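Ceramide very long chain fatty acid hydroxylase SCS7 (Saccharomyces cerevisiae, PDB 4ZR1) hydroxylates the very long chain fatty acids of sphingolipids, and is postulated to act at C-2 of the acyl chain of dihydroceramides and phytoceramides. Local coordinates at residues Asp72-Val75 with Asp76-Arg80; Tyr117-Gly120 with Val121-Lys124; Asn125-Gln128 with Leu129-Cys132; Tyr228-Cys231 with His232-His236. All coordinates share one frame; numbering follows the deposited sequence.

Contact 1 of 4, residues Asp72-Val75 with Asp76-Arg80; sequences DFYV and DQIHR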
loop_
_atom_site.group_PDB
_atom_site.type_symbol
_atom_site.label_atom_id
_atom_site.label_comp_id
_atom_site.label_asym_id
_atom_site.label_seq_id
_atom_site.Cartn_x
_atom_site.Cartn_y
_atom_site.Cartn_z
ATOM N N ASP A 72 0.780 -1.367 -20.297
ATOM C CA ASP A 72 -0.030 -0.160 -20.182
ATOM C C ASP A 72 -1.472 -0.472 -19.802
ATOM O O ASP A 72 -2.131 0.321 -19.131
ATOM C CB ASP A 72 0.006 0.638 -21.486
ATOM C CG ASP A 72 1.238 1.510 -21.597
ATOM O OD1 ASP A 72 1.230 2.611 -21.016
ATOM O OD2 ASP A 72 2.213 1.098 -22.259
ATOM N N PHE A 73 -1.954 -1.634 -20.224
ATOM C CA PHE A 73 -3.322 -2.041 -19.935
ATOM C C PHE A 73 -3.450 -2.530 -18.499
ATOM O O PHE A 73 -4.404 -2.188 -17.791
ATOM C CB PHE A 73 -3.764 -3.124 -20.903
ATOM C CG PHE A 73 -5.146 -3.643 -20.640
ATOM C CD1 PHE A 73 -6.245 -2.807 -20.766
ATOM C CD2 PHE A 73 -5.348 -4.974 -20.277
ATOM C CE1 PHE A 73 -7.525 -3.279 -20.535
ATOM C CE2 PHE A 73 -6.625 -5.457 -20.040
ATOM C CZ PHE A 73 -7.718 -4.607 -20.170
ATOM N N TYR A 74 -2.482 -3.331 -18.070
ATOM C CA TYR A 74 -2.446 -3.792 -16.692
ATOM C C TYR A 74 -2.415 -2.625 -15.693
ATOM O O TYR A 74 -3.173 -2.628 -14.716
ATOM C CB TYR A 74 -1.238 -4.699 -16.460
ATOM C CG TYR A 74 -0.983 -4.919 -14.998
ATOM C CD1 TYR A 74 -1.748 -5.827 -14.266
ATOM C CD2 TYR A 74 -0.011 -4.188 -14.329
ATOM C CE1 TYR A 74 -1.530 -6.017 -12.910
ATOM C CE2 TYR A 74 0.213 -4.367 -12.974
ATOM C CZ TYR A 74 -0.546 -5.280 -12.269
ATOM O OH TYR A 74 -0.313 -5.446 -10.924
ATOM N N VAL A 75 -1.544 -1.636 -15.929
ATOM C CA VAL A 75 -1.398 -0.520 -14.988
ATOM C C VAL A 75 -2.631 0.370 -15.018
ATOM O O VAL A 75 -3.032 0.910 -13.998
ATOM C CB VAL A 75 -0.130 0.355 -15.261
ATOM C CG1 VAL A 75 1.125 -0.487 -15.217
ATOM C CG2 VAL A 75 -0.224 1.076 -16.587
ATOM N N ASP A 76 -3.249 0.505 -16.183
ATOM C CA ASP A 76 -4.427 1.344 -16.294
ATOM C C ASP A 76 -5.598 0.706 -15.567
ATOM O O ASP A 76 -6.454 1.389 -15.015
ATOM C CB ASP A 76 -4.788 1.580 -17.759
ATOM C CG ASP A 76 -5.909 2.584 -17.921
ATOM O OD1 ASP A 76 -7.081 2.160 -18.022
ATOM O OD2 ASP A 76 -5.617 3.802 -17.924
ATOM N N GLN A 77 -5.624 -0.616 -15.562
ATOM C CA GLN A 77 -6.804 -1.329 -15.108
ATOM C C GLN A 77 -6.747 -1.690 -13.626
ATOM O O GLN A 77 -7.768 -1.658 -12.940
ATOM C CB GLN A 77 -6.993 -2.580 -15.960
ATOM C CG GLN A 77 -8.432 -2.874 -16.294
ATOM C CD GLN A 77 -9.076 -1.809 -17.123
ATOM O OE1 GLN A 77 -8.425 -1.148 -17.934
ATOM N NE2 GLN A 77 -10.368 -1.615 -16.912
ATOM N N ILE A 78 -5.553 -2.025 -13.142
ATOM C CA ILE A 78 -5.355 -2.438 -11.751
ATOM C C ILE A 78 -5.592 -1.292 -10.760
ATOM O O ILE A 78 -5.925 -1.536 -9.599
ATOM C CB ILE A 78 -3.929 -3.001 -11.526
ATOM C CG1 ILE A 78 -3.879 -3.886 -10.283
ATOM C CG2 ILE A 78 -2.903 -1.872 -11.410
ATOM C CD1 ILE A 78 -4.673 -5.159 -10.404
ATOM N N HIS A 79 -5.424 -0.049 -11.221
ATOM C CA HIS A 79 -5.610 1.124 -10.367
ATOM C C HIS A 79 -7.021 1.705 -10.490
ATOM O O HIS A 79 -7.341 2.717 -9.873
ATOM C CB HIS A 79 -4.573 2.206 -10.691
ATOM C CG HIS A 79 -3.157 1.778 -10.461
ATOM N ND1 HIS A 79 -2.312 1.419 -11.488
ATOM C CD2 HIS A 79 -2.437 1.645 -9.320
ATOM C CE1 HIS A 79 -1.134 1.085 -10.993
ATOM N NE2 HIS A 79 -1.183 1.206 -9.680
ATOM N N ARG A 80 -7.871 1.071 -11.287
ATOM C CA ARG A 80 -9.272 1.461 -11.304
ATOM C C ARG A 80 -10.020 0.495 -10.398
ATOM O O ARG A 80 -10.163 -0.680 -10.722
ATOM C CB ARG A 80 -9.810 1.476 -12.729
ATOM C CG ARG A 80 -9.055 2.472 -13.608
ATOM C CD ARG A 80 -9.557 2.498 -15.032
ATOM N NE ARG A 80 -10.960 2.884 -15.095
ATOM C CZ ARG A 80 -11.622 3.081 -16.227
ATOM N NH1 ARG A 80 -12.905 3.427 -16.200
ATOM N NH2 ARG A 80 -10.996 2.933 -17.387
#
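Asp76 gives its backbone N to the carbonyl O of Asp72, 3.2 Å away; its carboxylate finds its partner elsewhere, OD2 accepting from Lys288 N, so a buried acid has a donor. Gln77 N bonds to Phe73 O at 3.0 Å. Its side-chain amide meets the Phe73 ring obliquely, the two planes 29° apart, and Tyr289 packs edge-to-face on that phenyl. Ile78 N reaches Tyr74 O at 2.9 Å, and the branched side chain runs alongside the tyrosine: CB lies over one ring face, 4.1 Å from Tyr74 CE1, while the phenol OH is tied to His170. Near the C-terminal end of this short helix, 71-78, probably on the cytoplasmic side, the Val75 carbonyl is taken up by a side chain. His79 ND1 donates to Val75 O at 2.7 Å, nearly straight (163°) and on a lone pair in the carbonyl plane, with the oxygen at the edge of the imidazole. The ring gets there because CG stands beside the backbone N (chi1 -62°). The imidazole of His79 also meets those of the zinc ligands His155 and His178. A leucine in its place would probably leave Val75 O without this donor and the stacked ring of Tyr259 without its partner. Arg80 N closes back on Gln77 O at 3.2 Å, and its guanidinium forms a salt bridge with Glu290.

Contact 2 of 4, residues Tyr117-Gly120 with Val121-Lys124; sequences YHMG and VALK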
loop_
_atom_site.group_PDB
_atom_site.type_symbol
_atom_site.label_atom_id
_atom_site.label_comp_id
_atom_site.label_asym_id
_atom_site.label_seq_id
_atom_site.Cartn_x
_atom_site.Cartn_y
_atom_site.Cartn_z
ATOM N N TYR A 117 12.181 -5.146 21.969
ATOM C CA TYR A 117 13.402 -5.888 22.268
ATOM C C TYR A 117 14.639 -5.114 21.830
ATOM O O TYR A 117 15.581 -4.961 22.607
ATOM C CB TYR A 117 13.406 -7.258 21.604
ATOM C CG TYR A 117 14.767 -7.935 21.658
ATOM C CD1 TYR A 117 15.144 -8.700 22.756
ATOM C CD2 TYR A 117 15.680 -7.791 20.616
ATOM C CE1 TYR A 117 16.389 -9.301 22.812
ATOM C CE2 TYR A 117 16.921 -8.385 20.664
ATOM C CZ TYR A 117 17.275 -9.141 21.760
ATOM O OH TYR A 117 18.522 -9.738 21.795
ATOM N N HIS A 118 14.649 -4.645 20.585
ATOM C CA HIS A 118 15.804 -3.911 20.073
ATOM C C HIS A 118 16.028 -2.600 20.824
ATOM O O HIS A 118 17.166 -2.200 21.055
ATOM C CB HIS A 118 15.651 -3.632 18.582
ATOM C CG HIS A 118 15.885 -4.831 17.716
ATOM N ND1 HIS A 118 14.936 -5.811 17.531
ATOM C CD2 HIS A 118 16.958 -5.201 16.976
ATOM C CE1 HIS A 118 15.416 -6.737 16.719
ATOM N NE2 HIS A 118 16.639 -6.388 16.362
ATOM N N MET A 119 14.949 -1.933 21.214
ATOM C CA MET A 119 15.095 -0.686 21.944
ATOM C C MET A 119 15.548 -0.952 23.373
ATOM O O MET A 119 16.383 -0.225 23.909
ATOM C CB MET A 119 13.788 0.117 21.945
ATOM C CG MET A 119 13.936 1.526 22.528
ATOM S SD MET A 119 15.326 2.467 21.829
ATOM C CE MET A 119 15.020 4.089 22.502
ATOM N N GLY A 120 14.992 -1.989 23.989
ATOM C CA GLY A 120 15.374 -2.362 25.340
ATOM C C GLY A 120 16.852 -2.704 25.461
ATOM O O GLY A 120 17.484 -2.349 26.453
ATOM N N VAL A 121 17.395 -3.388 24.453
ATOM C CA VAL A 121 18.814 -3.717 24.389
ATOM C C VAL A 121 19.658 -2.451 24.361
ATOM O O VAL A 121 20.631 -2.317 25.106
ATOM C CB VAL A 121 19.160 -4.557 23.136
ATOM C CG1 VAL A 121 20.673 -4.654 22.958
ATOM C CG2 VAL A 121 18.526 -5.940 23.210
ATOM N N ALA A 122 19.282 -1.526 23.486
ATOM C CA ALA A 122 19.982 -0.260 23.366
ATOM C C ALA A 122 19.985 0.529 24.686
ATOM O O ALA A 122 20.987 1.152 25.039
ATOM C CB ALA A 122 19.364 0.567 22.252
ATOM N N LEU A 123 18.877 0.486 25.419
ATOM C CA LEU A 123 18.748 1.248 26.661
ATOM C C LEU A 123 19.537 0.652 27.835
ATOM O O LEU A 123 19.540 1.219 28.920
ATOM C CB LEU A 123 17.273 1.374 27.058
ATOM C CG LEU A 123 16.406 2.279 26.180
ATOM C CD1 LEU A 123 14.932 2.068 26.486
ATOM C CD2 LEU A 123 16.775 3.739 26.375
ATOM N N LYS A 124 20.209 -0.475 27.625
ATOM C CA LYS A 124 21.004 -1.101 28.688
ATOM C C LYS A 124 22.500 -1.033 28.330
ATOM O O LYS A 124 23.368 -1.346 29.134
ATOM C CB LYS A 124 20.539 -2.553 28.889
ATOM C CG LYS A 124 21.422 -3.565 29.687
ATOM C CD LYS A 124 22.106 -3.085 30.980
ATOM C CE LYS A 124 22.871 -4.219 31.645
ATOM N NZ LYS A 124 23.758 -4.890 30.639
#
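One face of the Tyr117 ring carries a methyl of Val121, CG2, in a CH-pi contact: the carbon lies 3.9 Å from the centroid of the Tyr117 ring and 18° off its normal, nearest to CZ. At the edge of the same ring, near its plane, sits ND1 of His118, and Tyr117 CD2 in turn lies over a face of the imidazole. His118 ND1 bonds to the carbonyl of Val114, so the buried imidazole has a backbone acceptor for ND1, while Phe218 meets its ring edge-to-face. Tyrosine suits position 117 because its CG, anti to the backbone N (chi1 168°), carries a broad ring to the next turn, where the beta-branched valine offers a methyl to its face. Met119 and Leu123 meet on another side of the helix, with Met119 CG 4.1 Å from Leu123 CD1. The thioether, bent at chi2 (50°), passes Ala122, where Met119 SD is 4.5 Å from CB. These flexible apolar chains also touch helix 128-154, at Phe135 and Ala131. Val121 N bonds to Tyr117 O at 3.0 Å, and Ala122 N and Leu123 N pair likewise with His118 O and Met119 O. These are the i to i+4 bonds of an alpha-helix, here the end of TM1 that probably faces the lumen, its apolar side chains packed against the membrane helices 128-154 and 211-236.

Contact 3 of 4, residues Asn125-Gln128 with Leu129-Cys132; sequences NMNQ and LFAC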
loop_
_atom_site.group_PDB
_atom_site.type_symbol
_atom_site.label_atom_id
_atom_site.label_comp_id
_atom_site.label_asym_id
_atom_site.label_seq_id
_atom_site.Cartn_x
_atom_site.Cartn_y
_atom_site.Cartn_z
ATOM N N ASN A 125 22.820 -0.570 27.131
ATOM C CA ASN A 125 24.207 -0.605 26.694
ATOM C C ASN A 125 24.684 0.720 26.143
ATOM O O ASN A 125 25.770 0.823 25.562
ATOM C CB ASN A 125 24.377 -1.700 25.654
ATOM C CG ASN A 125 24.013 -3.062 26.197
ATOM O OD1 ASN A 125 24.816 -3.690 26.883
ATOM N ND2 ASN A 125 22.793 -3.519 25.914
ATOM N N MET A 126 23.874 1.746 26.353
ATOM C CA MET A 126 24.091 3.012 25.674
ATOM C C MET A 126 23.424 4.160 26.424
ATOM O O MET A 126 22.482 3.940 27.183
ATOM C CB MET A 126 23.554 2.908 24.261
ATOM C CG MET A 126 23.764 4.109 23.440
ATOM S SD MET A 126 22.850 3.909 21.931
ATOM C CE MET A 126 23.266 5.503 21.236
ATOM N N ASN A 127 23.944 5.372 26.250
ATOM C CA ASN A 127 23.319 6.554 26.815
ATOM C C ASN A 127 21.859 6.575 26.375
ATOM O O ASN A 127 21.558 6.646 25.173
ATOM C CB ASN A 127 24.040 7.830 26.369
ATOM C CG ASN A 127 23.603 9.050 27.157
ATOM O OD1 ASN A 127 22.451 9.471 27.072
ATOM N ND2 ASN A 127 24.530 9.639 27.915
ATOM N N GLN A 128 20.962 6.492 27.349
ATOM C CA GLN A 128 19.544 6.343 27.070
ATOM C C GLN A 128 18.994 7.521 26.279
ATOM O O GLN A 128 18.142 7.355 25.409
ATOM C CB GLN A 128 18.786 6.145 28.381
ATOM C CG GLN A 128 19.229 4.855 29.075
ATOM C CD GLN A 128 18.371 4.466 30.256
ATOM O OE1 GLN A 128 17.484 5.207 30.679
ATOM N NE2 GLN A 128 18.622 3.279 30.789
ATOM N N LEU A 129 19.524 8.703 26.546
ATOM C CA LEU A 129 19.036 9.909 25.899
ATOM C C LEU A 129 19.424 9.916 24.425
ATOM O O LEU A 129 18.653 10.352 23.569
ATOM C CB LEU A 129 19.579 11.140 26.620
ATOM C CG LEU A 129 18.843 12.463 26.454
ATOM C CD1 LEU A 129 17.370 12.284 26.734
ATOM C CD2 LEU A 129 19.431 13.463 27.428
ATOM N N PHE A 130 20.616 9.425 24.119
ATOM C CA PHE A 130 20.996 9.288 22.715
ATOM C C PHE A 130 20.275 8.106 22.063
ATOM O O PHE A 130 20.047 8.109 20.856
ATOM C CB PHE A 130 22.511 9.123 22.569
ATOM C CG PHE A 130 23.286 10.387 22.814
ATOM C CD1 PHE A 130 23.614 10.777 24.108
ATOM C CD2 PHE A 130 23.703 11.176 21.756
ATOM C CE1 PHE A 130 24.325 11.951 24.344
ATOM C CE2 PHE A 130 24.420 12.350 21.986
ATOM C CZ PHE A 130 24.726 12.734 23.281
ATOM N N ALA A 131 19.923 7.094 22.853
ATOM C CA ALA A 131 19.177 5.957 22.314
ATOM C C ALA A 131 17.782 6.415 21.897
ATOM O O ALA A 131 17.330 6.118 20.786
ATOM C CB ALA A 131 19.096 4.825 23.319
ATOM N N CYS A 132 17.110 7.152 22.781
ATOM C CA CYS A 132 15.835 7.758 22.428
ATOM C C CYS A 132 15.968 8.638 21.191
ATOM O O CYS A 132 15.101 8.607 20.313
ATOM C CB CYS A 132 15.274 8.578 23.589
ATOM S SG CYS A 132 14.830 7.570 25.004
#
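Met126 lays its thioether across the start of the Phe130 side chain at about a right angle, CE reaching Phe130 CB at 3.9 Å. The sulfur goes to the next residue, with Met126 SD 4.1 Å from Ala131 CB. A fully extended chain makes this possible: CG is anti to the backbone N (chi1 -177°) and the remaining torsions continue straight, so a long, unbranched residue reaches from the loop to the first turn of helix 128-154, while also touching Trp213 of helix 211-236. A small alanine at 131 leaves room for the sulfur. One residue after Met126, Asn127 turns its amide oxygen back over the backbone N-H groups that have no carbonyl ahead of them in the helix. OD1 accepts from Leu129 N at 3.1 Å and from Phe130 N at 3.5 Å, both weak bonds, and the same oxygen lies at the edge of the Phe130 ring, near its plane, 3.4 Å from CD1. The amide and phenyl planes stand 88° apart, almost perpendicular. Asparagine suits the place because its short side chain ends in an acceptor that can fold back over its own helix start. The backbone then takes over: Ala131 N bonds to Asn127 O at 2.9 Å, and Cys132 N to Gln128 O at 2.8 Å, nearly straight at 174°. Asn127 is thus the N-cap of TM2, its capping bonds weak, and the Met126-Ala131 contact, from the residue before the cap to the fourth of the helix, has the placement of a hydrophobic staple.

Contact 4 of 4, residues Tyr228-Cys231 with His232-His236; sequences YDEC and HFFLH. With ZN (zinc ion), chain C; BOG (octyl beta-D-glucopyranoside), chain G; BOG (octyl beta-D-glucopyranoside), chain H.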
loop_
_atom_site.group_PDB
_atom_site.type_symbol
_atom_site.label_atom_id
_atom_site.label_comp_id
_atom_site.label_asym_id
_atom_site.label_seq_id
_atom_site.Cartn_x
_atom_site.Cartn_y
_atom_site.Cartn_z
ATOM N N TYR A 228 2.693 3.360 10.367
ATOM C CA TYR A 228 2.250 3.518 8.981
ATOM C C TYR A 228 1.099 2.583 8.557
ATOM O O TYR A 228 0.075 3.046 8.041
ATOM C CB TYR A 228 3.435 3.311 8.027
ATOM C CG TYR A 228 3.015 2.847 6.641
ATOM C CD1 TYR A 228 2.532 3.752 5.699
ATOM C CD2 TYR A 228 3.103 1.506 6.276
ATOM C CE1 TYR A 228 2.141 3.334 4.436
ATOM C CE2 TYR A 228 2.725 1.080 5.024
ATOM C CZ TYR A 228 2.236 1.997 4.105
ATOM O OH TYR A 228 1.850 1.572 2.847
ATOM N N ASP A 229 1.275 1.274 8.753
ATOM C CA ASP A 229 0.332 0.280 8.240
ATOM C C ASP A 229 -0.970 0.344 9.014
ATOM O O ASP A 229 -2.041 0.165 8.442
ATOM C CB ASP A 229 0.915 -1.134 8.328
ATOM C CG ASP A 229 0.802 -1.921 7.007
ATOM O OD1 ASP A 229 0.144 -1.459 6.041
ATOM O OD2 ASP A 229 1.391 -3.028 6.947
ATOM N N GLU A 230 -0.869 0.580 10.323
ATOM C CA GLU A 230 -2.048 0.781 11.157
ATOM C C GLU A 230 -2.758 2.052 10.735
ATOM O O GLU A 230 -3.963 2.051 10.508
ATOM C CB GLU A 230 -1.672 0.845 12.629
ATOM C CG GLU A 230 -1.110 -0.464 13.139
ATOM C CD GLU A 230 -2.036 -1.635 12.865
ATOM O OE1 GLU A 230 -3.093 -1.733 13.508
ATOM O OE2 GLU A 230 -1.715 -2.450 11.987
ATOM N N CYS A 231 -2.000 3.136 10.610
ATOM C CA CYS A 231 -2.559 4.363 10.077
ATOM C C CYS A 231 -3.232 4.071 8.735
ATOM O O CYS A 231 -4.421 4.354 8.550
ATOM C CB CYS A 231 -1.486 5.437 9.915
ATOM S SG CYS A 231 -2.142 7.027 9.345
ATOM N N HIS A 232 -2.469 3.477 7.818
ATOM C CA HIS A 232 -2.969 3.143 6.488
ATOM C C HIS A 232 -4.290 2.390 6.548
ATOM O O HIS A 232 -5.234 2.738 5.846
ATOM C CB HIS A 232 -1.950 2.313 5.724
ATOM C CG HIS A 232 -2.339 2.058 4.309
ATOM N ND1 HIS A 232 -1.774 1.063 3.547
ATOM C CD2 HIS A 232 -3.244 2.678 3.514
ATOM C CE1 HIS A 232 -2.316 1.074 2.341
ATOM N NE2 HIS A 232 -3.214 2.041 2.297
ATOM N N PHE A 233 -4.359 1.374 7.402
ATOM C CA PHE A 233 -5.599 0.638 7.599
ATOM C C PHE A 233 -6.762 1.549 7.988
ATOM O O PHE A 233 -7.821 1.522 7.354
ATOM C CB PHE A 233 -5.435 -0.451 8.663
ATOM C CG PHE A 233 -6.614 -1.376 8.753
ATOM C CD1 PHE A 233 -6.727 -2.463 7.888
ATOM C CD2 PHE A 233 -7.635 -1.143 9.669
ATOM C CE1 PHE A 233 -7.823 -3.312 7.954
ATOM C CE2 PHE A 233 -8.746 -1.998 9.743
ATOM C CZ PHE A 233 -8.839 -3.075 8.885
ATOM N N PHE A 234 -6.572 2.364 9.017
ATOM C CA PHE A 234 -7.709 3.055 9.608
ATOM C C PHE A 234 -8.107 4.268 8.781
ATOM O O PHE A 234 -9.204 4.803 8.935
ATOM C CB PHE A 234 -7.413 3.417 11.067
ATOM C CG PHE A 234 -7.360 2.209 11.970
ATOM C CD1 PHE A 234 -8.491 1.420 12.157
ATOM C CD2 PHE A 234 -6.184 1.841 12.601
ATOM C CE1 PHE A 234 -8.451 0.292 12.962
ATOM C CE2 PHE A 234 -6.135 0.714 13.409
ATOM C CZ PHE A 234 -7.268 -0.059 13.590
ATOM N N LEU A 235 -7.237 4.659 7.862
ATOM C CA LEU A 235 -7.606 5.646 6.860
ATOM C C LEU A 235 -8.714 5.119 5.940
ATOM O O LEU A 235 -9.572 5.879 5.501
ATOM C CB LEU A 235 -6.390 6.047 6.032
ATOM C CG LEU A 235 -5.329 6.917 6.691
ATOM C CD1 LEU A 235 -4.345 7.365 5.622
ATOM C CD2 LEU A 235 -5.964 8.120 7.381
ATOM N N HIS A 236 -8.694 3.822 5.648
ATOM C CA HIS A 236 -9.705 3.218 4.778
ATOM C C HIS A 236 -10.949 2.771 5.538
ATOM O O HIS A 236 -12.075 2.957 5.072
ATOM C CB HIS A 236 -9.133 2.004 4.033
ATOM C CG HIS A 236 -8.223 2.364 2.905
ATOM N ND1 HIS A 236 -8.690 2.716 1.661
ATOM C CD2 HIS A 236 -6.872 2.424 2.836
ATOM C CE1 HIS A 236 -7.666 2.987 0.872
ATOM N NE2 HIS A 236 -6.552 2.814 1.558
HETATM ZN ZN ZN C . -4.653 2.836 0.685
HETATM C C1 BOG G . -10.847 4.223 15.960
HETATM O O1 BOG G . -9.666 4.111 15.200
HETATM C C2 BOG G . -12.032 4.183 15.024
HETATM O O2 BOG G . -11.963 5.296 14.167
HETATM C C3 BOG G . -13.327 4.246 15.798
HETATM O O3 BOG G . -14.398 3.975 14.923
HETATM C C4 BOG G . -13.309 3.242 16.928
HETATM O O4 BOG G . -14.402 3.490 17.782
HETATM C C5 BOG G . -12.026 3.405 17.709
HETATM O O5 BOG G . -10.934 3.146 16.861
HETATM C C6 BOG G . -12.006 2.456 18.889
HETATM O O6 BOG G . -12.703 1.273 18.567
HETATM C "C1'" BOG G . -8.827 5.244 15.210
HETATM C "C2'" BOG G . -7.409 4.792 14.937
HETATM C "C3'" BOG G . -6.490 5.982 14.773
HETATM C "C4'" BOG G . -5.085 5.596 15.184
HETATM C "C5'" BOG G . -4.484 4.651 14.168
HETATM C "C6'" BOG G . -3.094 5.138 13.816
HETATM C "C7'" BOG G . -2.078 4.594 14.799
HETATM C "C8'" BOG G . -0.698 4.994 14.333
HETATM C C1 BOG H . -11.012 -1.646 16.817
HETATM O O1 BOG H . -10.436 -0.663 17.646
HETATM C C2 BOG H . -12.187 -2.314 17.502
HETATM O O2 BOG H . -11.769 -2.903 18.714
HETATM C C3 BOG H . -12.745 -3.394 16.599
HETATM O O3 BOG H . -13.956 -3.887 17.124
HETATM C C4 BOG H . -12.985 -2.841 15.210
HETATM O O4 BOG H . -13.308 -3.905 14.341
HETATM C C5 BOG H . -11.753 -2.104 14.722
HETATM O O5 BOG H . -11.441 -1.060 15.613
HETATM C C6 BOG H . -11.999 -1.518 13.347
HETATM O O6 BOG H . -11.444 -2.360 12.365
HETATM C "C1'" BOG H . -9.422 0.090 17.017
HETATM C "C2'" BOG H . -8.126 -0.012 17.795
HETATM C "C3'" BOG H . -7.089 0.893 17.158
HETATM C "C4'" BOG H . -5.695 0.503 17.607
HETATM C "C5'" BOG H . -4.724 0.789 16.480
HETATM C "C6'" BOG H . -3.384 1.247 17.014
HETATM C "C7'" BOG H . -2.456 0.061 17.193
HETATM C "C8'" BOG H . -1.038 0.564 17.379
#
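His232 and His236, four residues apart on helix 211-236, form a histidine box of the HxxxH type and supply two ligands of a zinc ion. His232 NE2 lies 2.3 Å from the zinc and His236 NE2 2.1 Å; His177, His251 and His255 complete the site. The two rings converge although they start one turn apart, because CG of His232 is anti to the backbone N (chi1 -174°) whereas that of His236 stands beside it (chi1 -75°). Around the first ligand, His232 CB lies over one face of Tyr228, and Asp229 turns its carboxylate almost coplanar with the imidazole, 12° apart, at its edge; OD1 remains 4.0 Å from His232 ND1, while OD2 accepts from Met189 N. Bonds from i to i+4, such as Phe233 N to Asp229 O (2.8 Å), keep the helix regular. One residue earlier in each turn, Cys231 SG packs on Leu235 CG at 4.1 Å. Phe234 reaches two octyl glucosides: its CD2 is 3.6 Å from C5' of the one in chain G, and its CE2 3.4 Å from C5' of the one in chain H. O1 of the chain G glucoside lies over one face of the Phe234 ring and Phe233 CD2 over the opposite face. An aspartate in place of Phe234 would probably deprive both alkyl tails of an aromatic surface and leave Phe233 without the ring beside it. The helix thus turns imidazoles to the metal and phenyl rings to detergent; the zinc, held by five histidine nitrogens, two from this helix, is probably half of the catalytic dimetal centre.

Contacts 1 and 4 flank the dimetal centre: contact 4 supplies ligands to one zinc, and the His79 side chain of contact 1 comes within about 6 Å of a bound zinc ion, beside ligands of the other site. Their centres are 24 Å apart and they do not touch. Contacts 2 and 3 lie at the far end of the membrane helices, with centres 9 Å apart; Gln128 NE2 probably bonds to Leu123 O at 2.9 Å, and Met119 CE packs 3.5 Å from Ala131 O. Contact 2 is 27 Å from contact 4 and 45 Å from contact 1, centre to centre. A bound tridecane comes within about 6 Å of the His118 side chain.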